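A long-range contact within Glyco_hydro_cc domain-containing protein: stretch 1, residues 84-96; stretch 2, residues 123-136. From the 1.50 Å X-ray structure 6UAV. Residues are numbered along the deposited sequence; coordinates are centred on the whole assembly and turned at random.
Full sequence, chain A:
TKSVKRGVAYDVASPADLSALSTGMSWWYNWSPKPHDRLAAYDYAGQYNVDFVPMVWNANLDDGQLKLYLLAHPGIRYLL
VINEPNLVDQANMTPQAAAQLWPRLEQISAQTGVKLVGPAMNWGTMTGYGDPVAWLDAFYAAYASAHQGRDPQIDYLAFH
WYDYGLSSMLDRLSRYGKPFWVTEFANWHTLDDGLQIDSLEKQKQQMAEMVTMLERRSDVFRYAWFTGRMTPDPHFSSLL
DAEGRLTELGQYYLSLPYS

Stretch 1 84-96: EPNLVDQANMTPQ
Stretch 2 (123-136) WGTMTGYGDPVAWL

The indole of Trp-135 (chi1 -171°, chi2 98°) lies between two prolines of the other stretch: Pro-85 CG sits 3.7 Å from the centroid of its six-membered ring, and over the opposite face Pro-95 CG sits 3.8 Å from that of the five-membered ring. At the indole edge, Trp-135 NE1 donates to Met-93 O (2.9 Å), satisfying the buried N-H. Pro-95 CG also covers a face of Tyr-129 (chi1 m), 3.9 Å from the ring centroid, so one proline serves two aromatics.

Both stretches are mostly loop, each ending in the start of a helix, at Pro-95 and Pro-132; Asp-131 OD1 caps the second through Val-133 N (2.9 Å). Stretch 1 makes type I turns at 84-87 and 87-90; stretch 2 makes a type II turn at 126-129. Phi/psi is positive-phi at Glu-84 (58/67), Asn-92 (55/57) and Gly-128 (77/-11). CA atoms of Leu-87 and Gly-124 lie 4.8 Å apart, those of Pro-95 and Trp-135 6.2 Å, so the stretches run in the same direction between these pairs.

Asn-86 pins the loops together: its O accepts from Thr-125 N (2.9 Å) and Met-126 N (3.0 Å), while its p rotamer sends ND2 to Tyr-129 O (3.0 Å). A CB on Gly-124 would clash with Asn-86 O. Val-88 N donates to Thr-125 OG1 (3.0 Å), which a water links to Asp-89 OD1. Met-126 (t, t, m) extends its CE to 3.2 Å from Pro-85 O.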

ATOM      1  N   GLU A  84      -3.044   3.051  -8.147  1.00 11.44           N
ATOM      2  CA  GLU A  84      -4.416   3.028  -8.714  1.00 11.41           C
ATOM      3  C   GLU A  84      -4.421   3.548 -10.132  1.00 11.48           C
ATOM      4  O   GLU A  84      -5.029   4.574 -10.448  1.00 10.98           O
ATOM      5  CB  GLU A  84      -5.342   3.813  -7.781  1.00 11.66           C
ATOM      6  CG  GLU A  84      -5.549   3.063  -6.455  1.00 11.70           C
ATOM      7  CD  GLU A  84      -6.695   3.621  -5.623  1.00 12.59           C
ATOM      8  OE1 GLU A  84      -7.381   4.567  -6.115  1.00 12.20           O
ATOM      9  OE2 GLU A  84      -6.881   3.134  -4.525  1.00 12.77           O
ATOM     10  N   PRO A  85      -3.792   2.820 -11.085  1.00 11.20           N
ATOM     11  CA  PRO A  85      -3.779   3.276 -12.462  1.00 11.59           C
ATOM     12  C   PRO A  85      -5.146   3.386 -13.102  1.00 12.25           C
ATOM     13  O   PRO A  85      -5.337   4.207 -14.005  1.00 12.79           O
ATOM     14  CB  PRO A  85      -2.949   2.210 -13.189  1.00 11.53           C
ATOM     15  CG  PRO A  85      -3.089   0.962 -12.310  1.00 11.60           C
ATOM     16  CD  PRO A  85      -3.155   1.490 -10.889  1.00 11.02           C
ATOM     17  N   ASN A  86      -6.087   2.547 -12.663  1.00 11.24           N
ATOM     18  CA  ASN A  86      -7.447   2.532 -13.246  1.00 11.83           C
ATOM     19  C   ASN A  86      -8.345   3.565 -12.561  1.00 11.77           C
ATOM     20  O   ASN A  86      -9.539   3.468 -12.760  1.00 12.20           O
ATOM     21  CB  ASN A  86      -8.011   1.126 -13.242  1.00 11.48           C
ATOM     22  CG  ASN A  86      -8.159   0.492 -11.872  1.00 11.01           C
ATOM     23  OD1 ASN A  86      -7.312   0.734 -11.002  1.00 10.78           O
ATOM     24  ND2 ASN A  86      -9.179  -0.363 -11.742  1.00 11.13           N
ATOM     25  N   LEU A  87      -7.815   4.453 -11.733  1.00 12.27           N
ATOM     26  CA  LEU A  87      -8.651   5.533 -11.156  1.00 13.50           C
ATOM     27  C   LEU A  87      -8.177   6.822 -11.840  1.00 14.21           C
ATOM     28  O   LEU A  87      -6.972   7.147 -11.766  1.00 12.85           O
ATOM     29  CB  LEU A  87      -8.464   5.631  -9.645  1.00 14.26           C
ATOM     30  CG  LEU A  87      -9.313   4.674  -8.792  1.00 15.47           C
ATOM     31  CD1 LEU A  87     -10.799   5.009  -8.898  1.00 17.60           C
ATOM     32  CD2 LEU A  87      -9.012   3.213  -9.086  1.00 15.71           C
ATOM     33  N   VAL A  88      -9.102   7.566 -12.411  1.00 14.49           N
ATOM     34  CA  VAL A  88      -8.709   8.798 -13.149  1.00 16.35           C
ATOM     35  C   VAL A  88      -8.165   9.853 -12.183  1.00 17.27           C
ATOM     36  O   VAL A  88      -7.292  10.670 -12.622  1.00 17.28           O
ATOM     37  CB  VAL A  88      -9.919   9.309 -13.911  1.00 17.40           C
ATOM     38  CG1 VAL A  88      -9.571  10.628 -14.545  1.00 19.55           C
ATOM     39  CG2 VAL A  88     -10.410   8.282 -14.931  1.00 18.27           C
ATOM     40  N   ASP A  89      -8.607   9.853 -10.922  1.00 17.43           N
ATOM     41  CA  ASP A  89      -8.141  10.870  -9.955  1.00 18.50           C
ATOM     42  C   ASP A  89      -6.847  10.414  -9.280  1.00 17.46           C
ATOM     43  O   ASP A  89      -6.338  11.150  -8.403  1.00 19.07           O
ATOM     44  CB  ASP A  89      -9.220  11.170  -8.904  1.00 20.23           C
ATOM     45  CG  ASP A  89      -9.393  10.025  -7.945  1.00 22.98           C
ATOM     46  OD1 ASP A  89      -9.757   8.921  -8.396  1.00 23.91           O
ATOM     47  OD2 ASP A  89      -9.085  10.225  -6.771  1.00 28.98           O
ATOM     48  N   GLN A  90      -6.327   9.238  -9.600  1.00 14.81           N
ATOM     49  CA  GLN A  90      -5.066   8.745  -9.012  1.00 13.85           C
ATOM     50  C   GLN A  90      -4.021   8.631 -10.150  1.00 13.97           C
ATOM     51  O   GLN A  90      -3.933   9.568 -10.966  1.00 14.40           O
ATOM     52  CB  GLN A  90      -5.337   7.438  -8.312  1.00 14.73           C
ATOM     53  CG  GLN A  90      -6.320   7.568  -7.148  1.00 14.88           C
ATOM     54  CD  GLN A  90      -5.755   8.404  -6.040  1.00 16.35           C
ATOM     55  OE1 GLN A  90      -4.561   8.465  -5.829  1.00 16.42           O
ATOM     56  NE2 GLN A  90      -6.633   9.039  -5.279  1.00 20.16           N
ATOM     57  N   ALA A  91      -3.251   7.548 -10.239  1.00 13.37           N
ATOM     58  CA  ALA A  91      -2.183   7.431 -11.235  1.00 13.32           C
ATOM     59  C   ALA A  91      -2.748   7.630 -12.646  1.00 14.11           C
ATOM     60  O   ALA A  91      -2.005   8.188 -13.517  1.00 15.58           O
ATOM     61  CB  ALA A  91      -1.427   6.134 -11.060  1.00 12.96           C
ATOM     62  N   ASN A  92      -3.978   7.160 -12.926  1.00 13.70           N
ATOM     63  CA  ASN A  92      -4.640   7.456 -14.205  1.00 14.10           C
ATOM     64  C   ASN A  92      -3.718   7.014 -15.342  1.00 14.01           C
ATOM     65  O   ASN A  92      -3.407   7.825 -16.242  1.00 14.08           O
ATOM     66  CB  ASN A  92      -5.004   8.925 -14.265  1.00 14.86           C
ATOM     67  CG  ASN A  92      -5.936   9.236 -15.401  1.00 15.81           C
ATOM     68  OD1 ASN A  92      -6.620   8.354 -15.905  1.00 15.73           O
ATOM     69  ND2 ASN A  92      -5.903  10.482 -15.848  1.00 17.74           N
ATOM     70  N   MET A  93      -3.327   5.741 -15.360  1.00 13.12           N
ATOM     71  CA  MET A  93      -2.416   5.222 -16.430  1.00 13.68           C
ATOM     72  C   MET A  93      -3.178   4.143 -17.189  1.00 13.40           C
ATOM     73  O   MET A  93      -3.628   3.165 -16.580  1.00 13.29           O
ATOM     74  CB  MET A  93      -1.133   4.668 -15.826  1.00 13.53           C
ATOM     75  CG  MET A  93      -0.247   5.816 -15.301  1.00 14.48           C
ATOM     76  SD  MET A  93       1.230   5.179 -14.564  1.00 15.55           S
ATOM     77  CE  MET A  93       2.180   4.761 -16.026  1.00 17.76           C
ATOM     78  N   THR A  94      -3.268   4.275 -18.492  1.00 13.58           N
ATOM     79  CA  THR A  94      -3.823   3.183 -19.313  1.00 13.94           C
ATOM     80  C   THR A  94      -2.919   1.970 -19.230  1.00 12.68           C
ATOM     81  O   THR A  94      -1.747   2.052 -18.835  1.00 12.68           O
ATOM     82  CB  THR A  94      -3.978   3.620 -20.764  1.00 14.82           C
ATOM     83  OG1 THR A  94      -2.653   3.865 -21.247  1.00 14.62           O
ATOM     84  CG2 THR A  94      -4.861   4.851 -20.923  1.00 15.93           C
ATOM     85  N   PRO A  95      -3.433   0.776 -19.589  1.00 12.78           N
ATOM     86  CA  PRO A  95      -2.551  -0.403 -19.660  1.00 12.32           C
ATOM     87  C   PRO A  95      -1.289  -0.161 -20.510  1.00 12.08           C
ATOM     88  O   PRO A  95      -0.183  -0.578 -20.088  1.00 11.84           O
ATOM     89  CB  PRO A  95      -3.504  -1.475 -20.228  1.00 12.63           C
ATOM     90  CG  PRO A  95      -4.864  -1.070 -19.621  1.00 13.53           C
ATOM     91  CD  PRO A  95      -4.847   0.447 -19.754  1.00 13.56           C
ATOM     92  N   GLN A  96      -1.445   0.496 -21.649  1.00 12.88           N
ATOM     93  CA  GLN A  96      -0.271   0.783 -22.502  1.00 12.72           C
ATOM     94  C   GLN A  96       0.683   1.729 -21.774  1.00 12.82           C
ATOM     95  O   GLN A  96       1.934   1.552 -21.887  1.00 12.70           O
ATOM     96  CB  GLN A  96      -0.700   1.293 -23.865  1.00 13.48           C
ATOM     97  CG  GLN A  96      -1.313   0.189 -24.728  1.00 13.79           C
ATOM     98  CD  GLN A  96      -0.353  -0.826 -25.292  1.00 13.73           C
ATOM     99  OE1 GLN A  96       0.860  -0.694 -25.143  1.00 14.13           O
ATOM    100  NE2 GLN A  96      -0.890  -1.863 -25.939  1.00 13.16           N
ATOM    101  N   TRP A 123     -11.142  -0.996  -7.415  1.00 11.48           N
ATOM    102  CA  TRP A 123     -12.239  -0.879  -8.389  1.00 13.48           C
ATOM    103  C   TRP A 123     -12.198   0.515  -8.930  1.00 13.56           C
ATOM    104  O   TRP A 123     -12.086   1.420  -8.108  1.00 14.31           O
ATOM    105  CB  TRP A 123     -13.599  -1.207  -7.767  1.00 14.11           C
ATOM    106  CG  TRP A 123     -14.571  -1.554  -8.847  1.00 15.04           C
ATOM    107  CD1 TRP A 123     -15.464  -0.768  -9.493  1.00 16.96           C
ATOM    108  CD2 TRP A 123     -14.599  -2.827  -9.486  1.00 15.66           C
ATOM    109  NE1 TRP A 123     -16.062  -1.483 -10.493  1.00 17.88           N
ATOM    110  CE2 TRP A 123     -15.546  -2.755 -10.510  1.00 17.47           C
ATOM    111  CE3 TRP A 123     -13.932  -4.024  -9.208  1.00 16.31           C
ATOM    112  CZ2 TRP A 123     -15.864  -3.858 -11.293  1.00 18.31           C
ATOM    113  CZ3 TRP A 123     -14.278  -5.121  -9.951  1.00 17.36           C
ATOM    114  CH2 TRP A 123     -15.166  -5.015 -11.015  1.00 17.35           C
ATOM    115  N   GLY A 124     -12.251   0.667 -10.259  1.00 13.94           N
ATOM    116  CA  GLY A 124     -11.788   1.884 -10.913  1.00 13.89           C
ATOM    117  C   GLY A 124     -12.877   2.659 -11.600  1.00 14.02           C
ATOM    118  O   GLY A 124     -14.072   2.256 -11.566  1.00 14.85           O
ATOM    119  N   THR A 125     -12.415   3.750 -12.178  1.00 13.34           N
ATOM    120  CA  THR A 125     -13.235   4.761 -12.896  1.00 14.03           C
ATOM    121  C   THR A 125     -12.746   4.931 -14.330  1.00 13.81           C
ATOM    122  O   THR A 125     -13.479   5.521 -15.152  1.00 14.98           O
ATOM    123  CB  THR A 125     -13.264   6.072 -12.124  1.00 13.92           C
ATOM    124  OG1 THR A 125     -11.906   6.480 -12.021  1.00 13.58           O
ATOM    125  CG2 THR A 125     -13.915   5.905 -10.767  1.00 13.61           C
ATOM    126  N   MET A 126     -11.544   4.501 -14.670  1.00 14.21           N
ATOM    127  CA  MET A 126     -11.038   4.644 -16.048  1.00 15.22           C
ATOM    128  C   MET A 126     -11.974   3.890 -17.005  1.00 15.67           C
ATOM    129  O   MET A 126     -12.345   2.739 -16.754  1.00 15.20           O
ATOM    130  CB  MET A 126      -9.615   4.068 -16.178  1.00 14.51           C
ATOM    131  CG  MET A 126      -9.031   4.124 -17.599  1.00 14.71           C
ATOM    132  SD  MET A 126      -7.346   3.522 -17.512  1.00 15.25           S
ATOM    133  CE  MET A 126      -6.521   4.964 -16.886  1.00 14.59           C
ATOM    134  N   THR A 127     -12.413   4.549 -18.073  1.00 16.03           N
ATOM    135  CA  THR A 127     -13.299   3.935 -19.077  1.00 16.56           C
ATOM    136  C   THR A 127     -12.841   2.528 -19.451  1.00 15.79           C
ATOM    137  O   THR A 127     -11.694   2.365 -19.914  1.00 14.95           O
ATOM    138  CB  THR A 127     -13.363   4.765 -20.367  1.00 18.30           C
ATOM    139  OG1 THR A 127     -13.701   6.084 -19.964  1.00 19.29           O
ATOM    140  CG2 THR A 127     -14.396   4.199 -21.306  1.00 19.99           C
ATOM    141  N   GLY A 128     -13.755   1.554 -19.341  1.00 15.77           N
ATOM    142  CA  GLY A 128     -13.477   0.143 -19.684  1.00 15.36           C
ATOM    143  C   GLY A 128     -12.680  -0.597 -18.631  1.00 14.70           C
ATOM    144  O   GLY A 128     -12.639  -1.879 -18.721  1.00 14.50           O
ATOM    145  N   TYR A 129     -12.100   0.099 -17.626  1.00 14.18           N
ATOM    146  CA  TYR A 129     -11.126  -0.583 -16.735  1.00 14.16           C
ATOM    147  C   TYR A 129     -11.518  -0.392 -15.258  1.00 14.39           C
ATOM    148  O   TYR A 129     -10.637  -0.478 -14.372  1.00 14.39           O
ATOM    149  CB  TYR A 129      -9.688  -0.170 -17.071  1.00 14.48           C
ATOM    150  CG  TYR A 129      -9.178  -0.617 -18.414  1.00 14.50           C
ATOM    151  CD1 TYR A 129      -9.052  -1.964 -18.731  1.00 14.29           C
ATOM    152  CD2 TYR A 129      -8.824   0.331 -19.384  1.00 15.44           C
ATOM    153  CE1 TYR A 129      -8.604  -2.360 -19.989  1.00 14.81           C
ATOM    154  CE2 TYR A 129      -8.403  -0.051 -20.651  1.00 15.95           C
ATOM    155  CZ  TYR A 129      -8.261  -1.407 -20.932  1.00 15.63           C
ATOM    156  OH  TYR A 129      -7.794  -1.830 -22.155  1.00 16.71           O
ATOM    157  N   GLY A 130     -12.820  -0.351 -14.978  1.00 14.65           N
ATOM    158  CA  GLY A 130     -13.291  -0.410 -13.570  1.00 14.52           C
ATOM    159  C   GLY A 130     -12.780  -1.682 -12.899  1.00 14.24           C
ATOM    160  O   GLY A 130     -12.386  -1.667 -11.698  1.00 13.84           O
ATOM    161  N   ASP A 131     -12.825  -2.786 -13.619  1.00 14.02           N
ATOM    162  CA  ASP A 131     -12.474  -4.109 -13.075  1.00 14.09           C
ATOM    163  C   ASP A 131     -10.965  -4.211 -13.110  1.00 13.77           C
ATOM    164  O   ASP A 131     -10.389  -4.157 -14.209  1.00 14.07           O
ATOM    165  CB  ASP A 131     -13.066  -5.234 -13.912  1.00 14.68           C
ATOM    166  CG  ASP A 131     -12.785  -6.630 -13.384  1.00 15.41           C
ATOM    167  OD1 ASP A 131     -11.968  -6.805 -12.492  1.00 14.54           O
ATOM    168  OD2 ASP A 131     -13.489  -7.554 -13.882  1.00 18.20           O
ATOM    169  N   PRO A 132     -10.280  -4.380 -11.968  1.00 12.60           N
ATOM    170  CA  PRO A 132      -8.819  -4.452 -11.986  1.00 12.53           C
ATOM    171  C   PRO A 132      -8.295  -5.636 -12.790  1.00 12.14           C
ATOM    172  O   PRO A 132      -7.140  -5.601 -13.263  1.00 12.12           O
ATOM    173  CB  PRO A 132      -8.443  -4.596 -10.518  1.00 12.25           C
ATOM    174  CG  PRO A 132      -9.701  -5.065  -9.836  1.00 12.52           C
ATOM    175  CD  PRO A 132     -10.830  -4.410 -10.597  1.00 12.36           C
ATOM    176  N   VAL A 133      -9.124  -6.648 -12.974  1.00 12.27           N
ATOM    177  CA  VAL A 133      -8.773  -7.827 -13.789  1.00 12.52           C
ATOM    178  C   VAL A 133      -8.675  -7.384 -15.233  1.00 12.55           C
ATOM    179  O   VAL A 133      -7.771  -7.814 -15.953  1.00 12.38           O
ATOM    180  CB  VAL A 133      -9.733  -9.024 -13.576  1.00 13.36           C
ATOM    181  CG1 VAL A 133      -9.490 -10.121 -14.600  1.00 13.70           C
ATOM    182  CG2 VAL A 133      -9.527  -9.612 -12.202  1.00 13.47           C
ATOM    183  N   ALA A 134      -9.606  -6.566 -15.696  1.00 12.21           N
ATOM    184  CA  ALA A 134      -9.551  -6.107 -17.097  1.00 12.10           C
ATOM    185  C   ALA A 134      -8.300  -5.259 -17.254  1.00 11.68           C
ATOM    186  O   ALA A 134      -7.599  -5.408 -18.272  1.00 11.27           O
ATOM    187  CB  ALA A 134     -10.769  -5.300 -17.454  1.00 12.27           C
ATOM    188  N   TRP A 135      -8.012  -4.380 -16.316  1.00 10.93           N
ATOM    189  CA  TRP A 135      -6.818  -3.507 -16.438  1.00 10.46           C
ATOM    190  C   TRP A 135      -5.556  -4.376 -16.439  1.00 10.33           C
ATOM    191  O   TRP A 135      -4.698  -4.197 -17.335  1.00 10.95           O
ATOM    192  CB  TRP A 135      -6.865  -2.377 -15.383  1.00 10.30           C
ATOM    193  CG  TRP A 135      -5.797  -1.332 -15.584  1.00 10.38           C
ATOM    194  CD1 TRP A 135      -5.956  -0.138 -16.202  1.00 10.49           C
ATOM    195  CD2 TRP A 135      -4.399  -1.486 -15.341  1.00  9.98           C
ATOM    196  NE1 TRP A 135      -4.750   0.516 -16.279  1.00 10.55           N
ATOM    197  CE2 TRP A 135      -3.757  -0.301 -15.763  1.00 10.12           C
ATOM    198  CE3 TRP A 135      -3.615  -2.498 -14.745  1.00  9.86           C
ATOM    199  CZ2 TRP A 135      -2.384  -0.117 -15.698  1.00 10.12           C
ATOM    200  CZ3 TRP A 135      -2.254  -2.306 -14.634  1.00 10.09           C
ATOM    201  CH2 TRP A 135      -1.652  -1.129 -15.105  1.00 10.15           C
ATOM    202  N   LEU A 136      -5.419  -5.288 -15.501  1.00 10.98           N
ATOM    203  CA  LEU A 136      -4.198  -6.112 -15.404  1.00 11.13           C
ATOM    204  C   LEU A 136      -4.059  -7.029 -16.605  1.00 11.72           C
ATOM    205  O   LEU A 136      -2.920  -7.174 -17.080  1.00 12.00           O
ATOM    206  CB  LEU A 136      -4.182  -6.924 -14.114  1.00 11.25           C
ATOM    207  CG  LEU A 136      -3.881  -6.166 -12.809  1.00 11.21           C
ATOM    208  CD1 LEU A 136      -4.236  -7.037 -11.623  1.00 11.36           C
ATOM    209  CD2 LEU A 136      -2.435  -5.728 -12.756  1.00 11.15           C
TER
HETATM  210  O   HOH W   1     -11.498   8.592 -10.238  1.00 23.02           O